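Local coordinates for protein putative transcription regulator (Lactobacillus plantarum WCFS1, PDB 3COL) that probably binds DNA through a TetR-type helix-turn-helix domain and regulates transcription as a dimer of all-helical subunits, at residues R68-T73 / R90-Q95; Y97-S100 / D105-T108; N136-A141 / K145-L150; F160-T165 / Q187-A192. All blocks are in the same frame, centred on the assembly; numbering follows the deposited sequence.

Interaction 1 (R68-T73 / R90-Q95)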
loop_
_atom_site.group_PDB
_atom_site.type_symbol
_atom_site.label_atom_id
_atom_site.label_comp_id
_atom_site.label_asym_id
_atom_site.label_seq_id
_atom_site.Cartn_x
_atom_site.Cartn_y
_atom_site.Cartn_z
ATOM N N ARG A 68 -14.029 -3.992 11.422
ATOM C CA ARG A 68 -13.614 -5.312 11.876
ATOM C C ARG A 68 -12.207 -5.325 12.507
ATOM O O ARG A 68 -11.819 -6.290 13.166
ATOM C CB ARG A 68 -13.737 -6.360 10.740
ATOM C CG ARG A 68 -14.828 -7.402 10.988
ATOM C CD ARG A 68 -14.625 -8.678 10.141
ATOM N NE ARG A 68 -15.475 -8.752 8.932
ATOM C CZ ARG A 68 -15.083 -8.404 7.710
ATOM N NH1 ARG A 68 -13.858 -7.921 7.516
ATOM N NH2 ARG A 68 -15.915 -8.541 6.684
ATOM N N ILE A 69 -11.439 -4.264 12.320
ATOM C CA ILE A 69 -10.061 -4.287 12.806
ATOM C C ILE A 69 -9.950 -4.330 14.355
ATOM O O ILE A 69 -9.310 -5.246 14.912
ATOM C CB ILE A 69 -9.227 -3.163 12.202
ATOM C CG1 ILE A 69 -9.342 -3.196 10.668
ATOM C CG2 ILE A 69 -7.741 -3.267 12.684
ATOM C CD1 ILE A 69 -8.649 -2.059 9.973
ATOM N N LEU A 70 -10.611 -3.391 15.031
ATOM C CA LEU A 70 -10.577 -3.289 16.491
ATOM C C LEU A 70 -11.959 -3.390 17.116
ATOM O O LEU A 70 -12.897 -2.749 16.651
ATOM C CB LEU A 70 -9.980 -1.938 16.901
ATOM C CG LEU A 70 -8.619 -1.569 16.323
ATOM C CD1 LEU A 70 -8.380 -0.095 16.465
ATOM C CD2 LEU A 70 -7.509 -2.375 16.967
ATOM N N SER A 71 -12.057 -4.153 18.211
ATOM C CA SER A 71 -13.279 -4.252 18.997
ATOM C C SER A 71 -13.374 -3.076 19.954
ATOM O O SER A 71 -12.416 -2.291 20.085
ATOM C CB SER A 71 -13.296 -5.552 19.785
ATOM O OG SER A 71 -12.394 -5.497 20.885
ATOM N N THR A 72 -14.533 -2.960 20.602
ATOM C CA THR A 72 -14.793 -1.977 21.665
ATOM C C THR A 72 -13.837 -2.194 22.838
ATOM O O THR A 72 -13.269 -1.235 23.361
ATOM C CB THR A 72 -16.250 -2.083 22.173
ATOM O OG1 THR A 72 -17.134 -2.297 21.061
ATOM C CG2 THR A 72 -16.674 -0.807 22.912
ATOM N N THR A 73 -13.693 -3.462 23.230
ATOM C CA THR A 73 -12.656 -3.959 24.144
ATOM C C THR A 73 -11.227 -3.487 23.784
ATOM O O THR A 73 -10.497 -2.987 24.655
ATOM C CB THR A 73 -12.690 -5.503 24.178
ATOM O OG1 THR A 73 -13.942 -5.922 24.734
ATOM C CG2 THR A 73 -11.580 -6.073 25.026
ATOM N N ARG A 90 2.058 -1.648 21.000
ATOM C CA ARG A 90 2.281 -3.054 20.722
ATOM C C ARG A 90 0.961 -3.830 20.618
ATOM O O ARG A 90 0.777 -4.629 19.692
ATOM C CB ARG A 90 3.222 -3.686 21.758
ATOM C CG ARG A 90 3.733 -5.078 21.346
ATOM C CD ARG A 90 4.613 -5.721 22.419
ATOM N NE ARG A 90 3.812 -6.124 23.582
ATOM C CZ ARG A 90 3.758 -5.449 24.733
ATOM N NH1 ARG A 90 4.459 -4.346 24.884
ATOM N NH2 ARG A 90 3.010 -5.890 25.735
ATOM N N LEU A 91 0.055 -3.582 21.567
ATOM C CA LEU A 91 -1.296 -4.165 21.561
ATOM C C LEU A 91 -2.023 -3.813 20.277
ATOM O O LEU A 91 -2.690 -4.662 19.679
ATOM C CB LEU A 91 -2.121 -3.645 22.746
ATOM C CG LEU A 91 -1.662 -4.025 24.170
ATOM C CD1 LEU A 91 -2.603 -3.341 25.208
ATOM C CD2 LEU A 91 -1.573 -5.551 24.376
ATOM N N TYR A 92 -1.907 -2.548 19.870
ATOM C CA TYR A 92 -2.553 -2.120 18.625
ATOM C C TYR A 92 -2.027 -2.857 17.397
ATOM O O TYR A 92 -2.794 -3.385 16.605
ATOM C CB TYR A 92 -2.434 -0.597 18.446
ATOM C CG TYR A 92 -2.929 -0.123 17.103
ATOM C CD1 TYR A 92 -4.250 -0.314 16.719
ATOM C CD2 TYR A 92 -2.061 0.475 16.211
ATOM C CE1 TYR A 92 -4.689 0.110 15.466
ATOM C CE2 TYR A 92 -2.481 0.879 14.974
ATOM C CZ TYR A 92 -3.791 0.688 14.612
ATOM O OH TYR A 92 -4.202 1.128 13.371
ATOM N N VAL A 93 -0.713 -2.853 17.217
ATOM C CA VAL A 93 -0.123 -3.438 16.051
ATOM C C VAL A 93 -0.346 -4.953 16.060
ATOM O O VAL A 93 -0.535 -5.556 15.015
ATOM C CB VAL A 93 1.386 -3.089 15.941
ATOM C CG1 VAL A 93 1.988 -3.717 14.677
ATOM C CG2 VAL A 93 1.571 -1.558 15.904
ATOM N N GLN A 94 -0.317 -5.571 17.233
ATOM C CA GLN A 94 -0.558 -7.009 17.293
ATOM C C GLN A 94 -1.993 -7.379 16.860
ATOM O O GLN A 94 -2.199 -8.377 16.155
ATOM C CB GLN A 94 -0.214 -7.563 18.668
ATOM C CG GLN A 94 -0.674 -8.981 18.899
ATOM C CD GLN A 94 0.296 -9.696 19.750
ATOM O OE1 GLN A 94 0.666 -9.220 20.835
ATOM N NE2 GLN A 94 0.768 -10.834 19.263
ATOM N N GLN A 95 -2.970 -6.580 17.272
ATOM C CA GLN A 95 -4.351 -6.732 16.772
ATOM C C GLN A 95 -4.483 -6.547 15.236
ATOM O O GLN A 95 -5.095 -7.373 14.557
ATOM C CB GLN A 95 -5.294 -5.775 17.527
ATOM C CG GLN A 95 -6.786 -5.889 17.152
ATOM C CD GLN A 95 -7.315 -7.336 17.117
ATOM O OE1 GLN A 95 -6.944 -8.185 17.942
ATOM N NE2 GLN A 95 -8.204 -7.610 16.159
#
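Leu70 pushes both its methyl groups against helix 85-102: CD1 lies at the edge of the Tyr92 ring, while CD2 is shared between that ring and Gln95. Leu70 CD1 is near the ring plane, 3.8 Å from CE1 of Tyr92, and the two side chains meet at about a right angle. Leu70 CD2 sits 3.6 Å from Gln95 CG, where the leucine and the glutamine slide past each other in opposite directions. This is the tight part, and Tyr92 is its buried side, covered by Met156 and Phe160 of helix 152-171.

Beyond Leu70 the connection loosens on its solvent side. Thr72 and Thr73, in the first turn of helix 72-78, stay well clear of helix 85-102, and Arg68 sends its guanidinium group the other way, into a salt bridge with Glu65. Gln95 stands between the two regimes. Its chain leaves the helix extended, then bends at chi2 (48°), which brings the amide round to the backbone of the linker. Gln95 NE2 donates to Ile69 O at 2.9 Å with an N-H...O angle of 157°. The donor approaches almost straight in line with the carbonyl, and the oxygen lies close to the amide plane. The linker between helix 54-67 and helix 72-78 thus meets helix 85-102 through one well-directed backbone-to-amide hydrogen bond and a small apolar patch supplied by Leu70.

Interaction 2 (Y97-S100 / D105-T108)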
loop_
_atom_site.group_PDB
_atom_site.type_symbol
_atom_site.label_atom_id
_atom_site.label_comp_id
_atom_site.label_asym_id
_atom_site.label_seq_id
_atom_site.Cartn_x
_atom_site.Cartn_y
_atom_site.Cartn_z
ATOM N N TYR A 97 -2.236 -6.985 13.003
ATOM C CA TYR A 97 -1.554 -8.182 12.508
ATOM C C TYR A 97 -2.439 -9.419 12.532
ATOM O O TYR A 97 -2.623 -10.065 11.490
ATOM C CB TYR A 97 -0.265 -8.399 13.317
ATOM C CG TYR A 97 0.558 -9.606 12.966
ATOM C CD1 TYR A 97 1.578 -9.531 12.015
ATOM C CD2 TYR A 97 0.339 -10.835 13.626
ATOM C CE1 TYR A 97 2.361 -10.684 11.698
ATOM C CE2 TYR A 97 1.114 -11.982 13.336
ATOM C CZ TYR A 97 2.121 -11.895 12.368
ATOM O OH TYR A 97 2.869 -13.029 12.063
ATOM N N ASP A 98 -3.007 -9.737 13.700
ATOM C CA ASP A 98 -3.911 -10.903 13.810
ATOM C C ASP A 98 -5.112 -10.726 12.896
ATOM O O ASP A 98 -5.497 -11.674 12.181
ATOM C CB ASP A 98 -4.431 -11.085 15.239
ATOM C CG ASP A 98 -3.342 -11.508 16.230
ATOM O OD1 ASP A 98 -2.288 -12.042 15.817
ATOM O OD2 ASP A 98 -3.584 -11.331 17.445
ATOM N N TYR A 99 -5.716 -9.534 12.960
ATOM C CA TYR A 99 -6.874 -9.195 12.120
ATOM C C TYR A 99 -6.607 -9.439 10.641
ATOM O O TYR A 99 -7.397 -10.078 9.958
ATOM C CB TYR A 99 -7.361 -7.748 12.304
ATOM C CG TYR A 99 -8.430 -7.458 11.278
ATOM C CD1 TYR A 99 -9.712 -8.020 11.410
ATOM C CD2 TYR A 99 -8.151 -6.716 10.133
ATOM C CE1 TYR A 99 -10.672 -7.803 10.462
ATOM C CE2 TYR A 99 -9.117 -6.503 9.171
ATOM C CZ TYR A 99 -10.369 -7.046 9.345
ATOM O OH TYR A 99 -11.350 -6.849 8.393
ATOM N N SER A 100 -5.489 -8.907 10.152
ATOM C CA SER A 100 -5.151 -9.035 8.757
ATOM C C SER A 100 -4.934 -10.489 8.311
ATOM O O SER A 100 -5.406 -10.883 7.253
ATOM C CB SER A 100 -3.938 -8.150 8.412
ATOM O OG SER A 100 -3.658 -8.193 7.005
ATOM N N ASP A 105 -8.016 -10.456 2.713
ATOM C CA ASP A 105 -8.391 -9.488 1.682
ATOM C C ASP A 105 -8.835 -8.155 2.243
ATOM O O ASP A 105 -9.131 -7.262 1.481
ATOM C CB ASP A 105 -9.553 -10.013 0.807
ATOM C CG ASP A 105 -9.125 -11.173 -0.060
ATOM O OD1 ASP A 105 -7.989 -11.138 -0.585
ATOM O OD2 ASP A 105 -9.912 -12.115 -0.168
ATOM N N SER A 106 -8.923 -8.040 3.563
ATOM C CA SER A 106 -9.549 -6.857 4.148
ATOM C C SER A 106 -8.756 -5.590 3.879
ATOM O O SER A 106 -9.286 -4.599 3.373
ATOM C CB SER A 106 -9.809 -7.071 5.648
ATOM O OG SER A 106 -10.678 -6.070 6.121
ATOM N N LEU A 107 -7.456 -5.639 4.151
ATOM C CA LEU A 107 -6.614 -4.484 3.958
ATOM C C LEU A 107 -6.539 -4.119 2.491
ATOM O O LEU A 107 -6.508 -2.947 2.142
ATOM C CB LEU A 107 -5.221 -4.745 4.560
ATOM C CG LEU A 107 -4.999 -4.315 6.016
ATOM C CD1 LEU A 107 -5.922 -5.000 6.913
ATOM C CD2 LEU A 107 -3.545 -4.593 6.479
ATOM N N THR A 108 -6.541 -5.124 1.621
ATOM C CA THR A 108 -6.544 -4.883 0.178
ATOM C C THR A 108 -7.799 -4.102 -0.220
ATOM O O THR A 108 -7.710 -3.122 -0.987
ATOM C CB THR A 108 -6.481 -6.215 -0.620
ATOM O OG1 THR A 108 -5.242 -6.880 -0.331
ATOM C CG2 THR A 108 -6.587 -5.966 -2.156
HETATM O O HOH W 1 -5.967 -8.045 5.296
#
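Tyr99 carries its ring off helix 85-102 with CG trans to the backbone nitrogen (chi1 173°), and Ser106 turns OG out in the same sense (chi1 -166°), so that hydroxyl meets hydroxyl across the short turn leading into helix 106-117. This is a helix-turn-helix connection within the all-helical domain that follows the DNA-binding part of TetR-family proteins, distinct from the DNA-binding motif itself. Tyr99 OH donates to Ser106 OG, which lies in the plane of the tyrosine ring at its edge. The separation of 2.5 Å is very short, and its exact value should be treated with caution. Ser106 OG is also hydrogen-bonded to Glu65, which ties this connection back to helix 54-67, and Arg68, the salt-bridge partner of Glu65, lies close to the pair of hydroxyls.

At the next residue of each segment, Leu107 lays its methyls against Ser100. CD2 of Leu107 is 3.6 Å from Ser100 OG, and CD1 is 4.0 Å from Ser100 CB while also standing 4.2 Å from CE2 of Tyr99. All four residues are buried, so the polar atoms need partners. Ser100 OG finds one in Thr167 of helix 152-171 and another in a bridging water. That water, 2.9 Å from Ser100 OG, accepts the N-H of Leu107 in the first turn of helix 106-117, at 3.1 Å from Leu107 N.

Interaction 3 (N136-A141 / K145-L150)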
loop_
_atom_site.group_PDB
_atom_site.type_symbol
_atom_site.label_atom_id
_atom_site.label_comp_id
_atom_site.label_asym_id
_atom_site.label_seq_id
_atom_site.Cartn_x
_atom_site.Cartn_y
_atom_site.Cartn_z
ATOM N N ASN A 136 -4.872 9.674 18.600
ATOM C CA ASN A 136 -4.525 10.225 19.908
ATOM C C ASN A 136 -3.394 9.489 20.588
ATOM O O ASN A 136 -2.515 10.108 21.216
ATOM C CB ASN A 136 -5.762 10.275 20.832
ATOM C CG ASN A 136 -6.754 11.367 20.426
ATOM O OD1 ASN A 136 -6.616 11.981 19.366
ATOM N ND2 ASN A 136 -7.744 11.624 21.277
ATOM N N LEU A 137 -3.397 8.170 20.448
ATOM C CA LEU A 137 -2.333 7.343 21.027
ATOM C C LEU A 137 -0.993 7.700 20.370
ATOM O O LEU A 137 0.009 7.836 21.046
ATOM C CB LEU A 137 -2.632 5.854 20.820
ATOM C CG LEU A 137 -1.587 4.771 21.148
ATOM C CD1 LEU A 137 -1.050 4.950 22.582
ATOM C CD2 LEU A 137 -2.218 3.356 20.932
ATOM N N LEU A 138 -1.001 7.822 19.040
ATOM C CA LEU A 138 0.231 8.078 18.302
ATOM C C LEU A 138 0.758 9.481 18.596
ATOM O O LEU A 138 1.936 9.653 18.883
ATOM C CB LEU A 138 0.062 7.786 16.794
ATOM C CG LEU A 138 -0.237 6.307 16.502
ATOM C CD1 LEU A 138 -0.348 6.054 15.032
ATOM C CD2 LEU A 138 0.859 5.425 17.042
ATOM N N THR A 139 -0.114 10.481 18.597
ATOM C CA THR A 139 0.329 11.849 18.943
ATOM C C THR A 139 0.892 11.953 20.363
ATOM O O THR A 139 1.923 12.626 20.604
ATOM C CB THR A 139 -0.768 12.943 18.667
ATOM O OG1 THR A 139 -1.892 12.740 19.531
ATOM C CG2 THR A 139 -1.259 12.836 17.263
ATOM N N ALA A 140 0.243 11.266 21.302
ATOM C CA ALA A 140 0.743 11.210 22.677
ATOM C C ALA A 140 2.132 10.568 22.737
ATOM O O ALA A 140 3.020 11.069 23.409
ATOM C CB ALA A 140 -0.243 10.471 23.582
ATOM N N ALA A 141 2.328 9.502 21.953
ATOM C CA ALA A 141 3.627 8.841 21.856
ATOM C C ALA A 141 4.675 9.763 21.204
ATOM O O ALA A 141 5.854 9.755 21.585
ATOM C CB ALA A 141 3.483 7.495 21.076
ATOM N N LYS A 145 8.134 11.717 23.110
ATOM C CA LYS A 145 9.344 11.313 22.421
ATOM C C LYS A 145 9.600 9.793 22.467
ATOM O O LYS A 145 10.743 9.341 22.448
ATOM C CB LYS A 145 10.552 12.155 22.867
ATOM C CG LYS A 145 10.417 13.648 22.473
ATOM C CD LYS A 145 11.792 14.322 22.250
ATOM C CE LYS A 145 11.672 15.789 21.794
ATOM N NZ LYS A 145 12.831 16.641 22.323
ATOM N N VAL A 146 8.509 9.035 22.497
ATOM C CA VAL A 146 8.556 7.580 22.443
ATOM C C VAL A 146 8.674 7.100 20.998
ATOM O O VAL A 146 9.425 6.158 20.700
ATOM C CB VAL A 146 7.323 6.995 23.138
ATOM C CG1 VAL A 146 7.156 5.536 22.836
ATOM C CG2 VAL A 146 7.456 7.210 24.681
ATOM N N ILE A 147 7.925 7.716 20.090
ATOM C CA ILE A 147 8.093 7.401 18.666
ATOM C C ILE A 147 8.550 8.666 17.922
ATOM O O ILE A 147 8.477 9.786 18.481
ATOM C CB ILE A 147 6.812 6.775 18.057
ATOM C CG1 ILE A 147 5.693 7.831 17.991
ATOM C CG2 ILE A 147 6.450 5.469 18.805
ATOM C CD1 ILE A 147 4.316 7.335 17.456
ATOM N N LYS A 148 9.052 8.486 16.706
ATOM C CA LYS A 148 9.646 9.558 15.911
ATOM C C LYS A 148 8.756 10.783 15.675
ATOM O O LYS A 148 7.536 10.661 15.513
ATOM C CB LYS A 148 10.099 9.000 14.558
ATOM C CG LYS A 148 11.261 7.978 14.681
ATOM C CD LYS A 148 11.781 7.544 13.299
ATOM C CE LYS A 148 13.064 6.718 13.381
ATOM N NZ LYS A 148 12.724 5.348 13.952
ATOM N N GLN A 149 9.367 11.969 15.638
ATOM C CA GLN A 149 8.617 13.199 15.319
ATOM C C GLN A 149 8.300 13.213 13.837
ATOM O O GLN A 149 8.871 13.988 13.079
ATOM C CB GLN A 149 9.423 14.476 15.687
ATOM C CG GLN A 149 9.873 14.523 17.129
ATOM C CD GLN A 149 8.705 14.542 18.094
ATOM O OE1 GLN A 149 8.659 13.741 19.032
ATOM N NE2 GLN A 149 7.728 15.435 17.842
ATOM N N LEU A 150 7.434 12.301 13.401
ATOM C CA LEU A 150 7.038 12.221 12.024
ATOM C C LEU A 150 5.522 12.178 12.003
ATOM O O LEU A 150 4.893 11.871 13.024
ATOM C CB LEU A 150 7.599 10.937 11.377
ATOM C CG LEU A 150 9.117 10.904 11.087
ATOM C CD1 LEU A 150 9.548 9.515 10.654
ATOM C CD2 LEU A 150 9.498 11.957 10.030
#
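Ala141 and Val146 meet where helix 133-143 runs out, and one carbonyl takes both hydrogen bonds. Ala141 O accepts from two backbone donors. Val146 N comes in 2.9 Å from Ala141 O, almost straight on to the carbonyl, whereas Ile147 N, 3.3 Å from the same oxygen, stands above the carbonyl plane, 62° out of it. The side chains follow the backbone. Ala141 CB faces Val146 CB at 4.4 Å, the apolar pair expected across a Schellman motif. CD1 of Ile147 reaches back to 3.7 Å from Ala141 CB and 4.0 Å from Leu138 CD2, crossing the leucine at about a right angle.

What sets these groups in place is the turn itself. Lys145 takes positive phi (59°) as the helix ends, and the chain reverses. The bond from Val146 N is the long one of the Schellman motif; Ile147 N adds a further bond to the same oxygen. Ile147 then puts CG1 between its backbone nitrogen and carbonyl carbon (chi1 69°), folding the longer branch over the helix.

Further out, Val146 and Ile147 pack on Trp190 of helix 182-193, and Ala141 on Ile89 of helix 85-102. Lys148, directed away from helix 133-143, forms a salt bridge with Asp191 of the second subunit. The capped helix end thus sits between helices 85-102, 152-171 and 182-193, at the edge of the dimer interface.

Interaction 4 (F160-T165 / Q187-A192)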
loop_
_atom_site.group_PDB
_atom_site.type_symbol
_atom_site.label_atom_id
_atom_site.label_comp_id
_atom_site.label_asym_id
_atom_site.label_seq_id
_atom_site.Cartn_x
_atom_site.Cartn_y
_atom_site.Cartn_z
ATOM N N PHE A 160 0.462 -0.497 8.581
ATOM C CA PHE A 160 -0.458 -1.126 7.661
ATOM C C PHE A 160 0.197 -1.720 6.443
ATOM O O PHE A 160 -0.179 -2.827 6.005
ATOM C CB PHE A 160 -1.617 -0.168 7.311
ATOM C CG PHE A 160 -2.665 -0.156 8.378
ATOM C CD1 PHE A 160 -3.826 -0.891 8.229
ATOM C CD2 PHE A 160 -2.444 0.528 9.587
ATOM C CE1 PHE A 160 -4.774 -0.904 9.241
ATOM C CE2 PHE A 160 -3.366 0.509 10.587
ATOM C CZ PHE A 160 -4.534 -0.214 10.430
ATOM N N SER A 161 1.176 -1.004 5.883
ATOM C CA SER A 161 1.845 -1.481 4.653
ATOM C C SER A 161 2.644 -2.760 4.865
ATOM O O SER A 161 2.567 -3.679 4.055
ATOM C CB SER A 161 2.716 -0.395 4.038
ATOM O OG SER A 161 3.519 -0.929 3.007
ATOM N N THR A 162 3.374 -2.823 5.974
ATOM C CA THR A 162 4.178 -4.011 6.356
ATOM C C THR A 162 3.277 -5.234 6.615
ATOM O O THR A 162 3.565 -6.307 6.119
ATOM C CB THR A 162 5.047 -3.744 7.613
ATOM O OG1 THR A 162 5.913 -2.629 7.342
ATOM C CG2 THR A 162 5.912 -4.965 8.017
ATOM N N ILE A 163 2.204 -5.043 7.391
ATOM C CA ILE A 163 1.256 -6.112 7.631
ATOM C C ILE A 163 0.538 -6.517 6.352
ATOM O O ILE A 163 0.313 -7.699 6.107
ATOM C CB ILE A 163 0.278 -5.738 8.775
ATOM C CG1 ILE A 163 1.054 -5.717 10.110
ATOM C CG2 ILE A 163 -0.926 -6.676 8.791
ATOM C CD1 ILE A 163 0.280 -5.050 11.298
ATOM N N HIS A 164 0.178 -5.544 5.520
ATOM C CA HIS A 164 -0.508 -5.889 4.301
ATOM C C HIS A 164 0.373 -6.745 3.373
ATOM O O HIS A 164 -0.083 -7.758 2.891
ATOM C CB HIS A 164 -1.024 -4.638 3.587
ATOM C CG HIS A 164 -1.907 -4.945 2.432
ATOM N ND1 HIS A 164 -2.031 -4.111 1.349
ATOM C CD2 HIS A 164 -2.709 -6.004 2.181
ATOM C CE1 HIS A 164 -2.864 -4.649 0.473
ATOM N NE2 HIS A 164 -3.286 -5.796 0.955
ATOM N N THR A 165 1.621 -6.326 3.143
ATOM C CA THR A 165 2.582 -7.059 2.309
ATOM C C THR A 165 2.795 -8.485 2.830
ATOM O O THR A 165 2.779 -9.450 2.067
ATOM C CB THR A 165 3.931 -6.318 2.205
ATOM O OG1 THR A 165 3.726 -4.985 1.700
ATOM C CG2 THR A 165 4.886 -7.030 1.251
ATOM N N GLN A 187 9.364 -6.397 14.929
ATOM C CA GLN A 187 10.698 -5.786 15.079
ATOM C C GLN A 187 10.949 -4.701 13.977
ATOM O O GLN A 187 11.423 -3.582 14.261
ATOM C CB GLN A 187 11.791 -6.843 15.094
ATOM C CG GLN A 187 13.157 -6.304 15.555
ATOM C CD GLN A 187 14.273 -7.298 15.267
ATOM O OE1 GLN A 187 14.383 -7.840 14.144
ATOM N NE2 GLN A 187 15.073 -7.580 16.275
HETATM N N MSE A 188 10.603 -5.012 12.735
HETATM C CA MSE A 188 10.725 -4.011 11.652
HETATM C C MSE A 188 9.809 -2.773 11.894
HETATM O O MSE A 188 10.254 -1.630 11.812
HETATM C CB MSE A 188 10.441 -4.632 10.287
HETATM C CG MSE A 188 10.060 -3.545 9.239
HETATM SE SE MSE A 188 9.894 -4.305 7.458
HETATM C CE MSE A 188 11.746 -4.392 6.886
ATOM N N ILE A 189 8.537 -3.014 12.215
ATOM C CA ILE A 189 7.551 -1.936 12.410
ATOM C C ILE A 189 7.897 -1.043 13.593
ATOM O O ILE A 189 7.836 0.174 13.487
ATOM C CB ILE A 189 6.134 -2.517 12.580
ATOM C CG1 ILE A 189 5.669 -3.208 11.277
ATOM C CG2 ILE A 189 5.145 -1.448 13.097
ATOM C CD1 ILE A 189 4.429 -4.069 11.478
ATOM N N TRP A 190 8.265 -1.662 14.718
ATOM C CA TRP A 190 8.610 -0.916 15.935
ATOM C C TRP A 190 9.912 -0.132 15.791
ATOM O O TRP A 190 9.988 1.015 16.228
ATOM C CB TRP A 190 8.652 -1.845 17.197
ATOM C CG TRP A 190 8.955 -1.101 18.521
ATOM C CD1 TRP A 190 9.993 -1.352 19.391
ATOM C CD2 TRP A 190 8.223 0.013 19.097
ATOM N NE1 TRP A 190 9.942 -0.485 20.449
ATOM C CE2 TRP A 190 8.886 0.373 20.293
ATOM C CE3 TRP A 190 7.091 0.760 18.694
ATOM C CZ2 TRP A 190 8.436 1.422 21.115
ATOM C CZ3 TRP A 190 6.653 1.803 19.493
ATOM C CH2 TRP A 190 7.322 2.135 20.694
ATOM N N ASP A 191 10.951 -0.750 15.228
ATOM C CA ASP A 191 12.179 0.010 14.847
ATOM C C ASP A 191 11.867 1.240 13.965
ATOM O O ASP A 191 12.422 2.338 14.179
ATOM C CB ASP A 191 13.207 -0.879 14.122
ATOM C CG ASP A 191 13.854 -1.894 15.050
ATOM O OD1 ASP A 191 13.600 -1.807 16.261
ATOM O OD2 ASP A 191 14.609 -2.777 14.574
ATOM N N ALA A 192 11.024 1.029 12.951
ATOM C CA ALA A 192 10.608 2.128 12.027
ATOM C C ALA A 192 10.014 3.271 12.841
ATOM O O ALA A 192 10.407 4.398 12.672
ATOM C CB ALA A 192 9.586 1.639 11.063
#
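Thr162 lays its methyl along the longer branch of Ile189, CG2 of the threonine 3.7 Å from CG1 of the isoleucine, the two side chains sliding past each other in opposite directions. The threonine's torsion separates its roles: chi1 of -58° sets OG1 beside the backbone nitrogen, where it hydrogen-bonds Val158 O one turn earlier, and leaves CG2 trans to that nitrogen, facing the partner helix. A threonine can therefore present an essentially apolar surface here, its hydroxyl already satisfied within its own helix.

Two further contacts flank this pair. CD1 of Ile189 ends 4.0 Å from CG1 of Ile163, the two isoleucine side chains crossing at about a right angle. The selenomethionine at Met188 bends at its last torsion and brings SE to 4.1 Å from CG2 of Thr162. The contact is wholly buried and rests on van der Waals packing.

The helix segments run nearly antiparallel, 167° between directions, with axes 10.3 Å apart. Ile163 turns its other surfaces to Val96 and Leu107 of helices 85-102 and 106-117. Met188 packs on His155 of the second subunit, and Ala192 on its own counterpart there. Helices 152-171 and 182-193 thus join the domain core to the dimer interface, as the last two helices commonly do in TetR-family regulators.

Overall arrangement
Interactions 1 and 2 follow each other along helix 85-102, their centres 12 Å apart, and meet where Ile69 CG1 lies 3.6 Å from Tyr99 CE2. Interaction 4 backs onto both: Val93 CG1 is 4.0 Å from Ile189 CD1, and Thr108 OG1 is probably hydrogen-bonded to His164 NE2 at 2.6 Å. Interaction 3 lies farthest out, 24 Å from interaction 2 between centres, but joins interaction 4 through a probable hydrogen bond from Lys148 NZ to Ala192 O, 2.8 Å long. Interactions 3 and 4 both touch the second subunit. The four contacts thus run from the linker after helix 54-67, next to the probable DNA-binding domain, to the dimer interface.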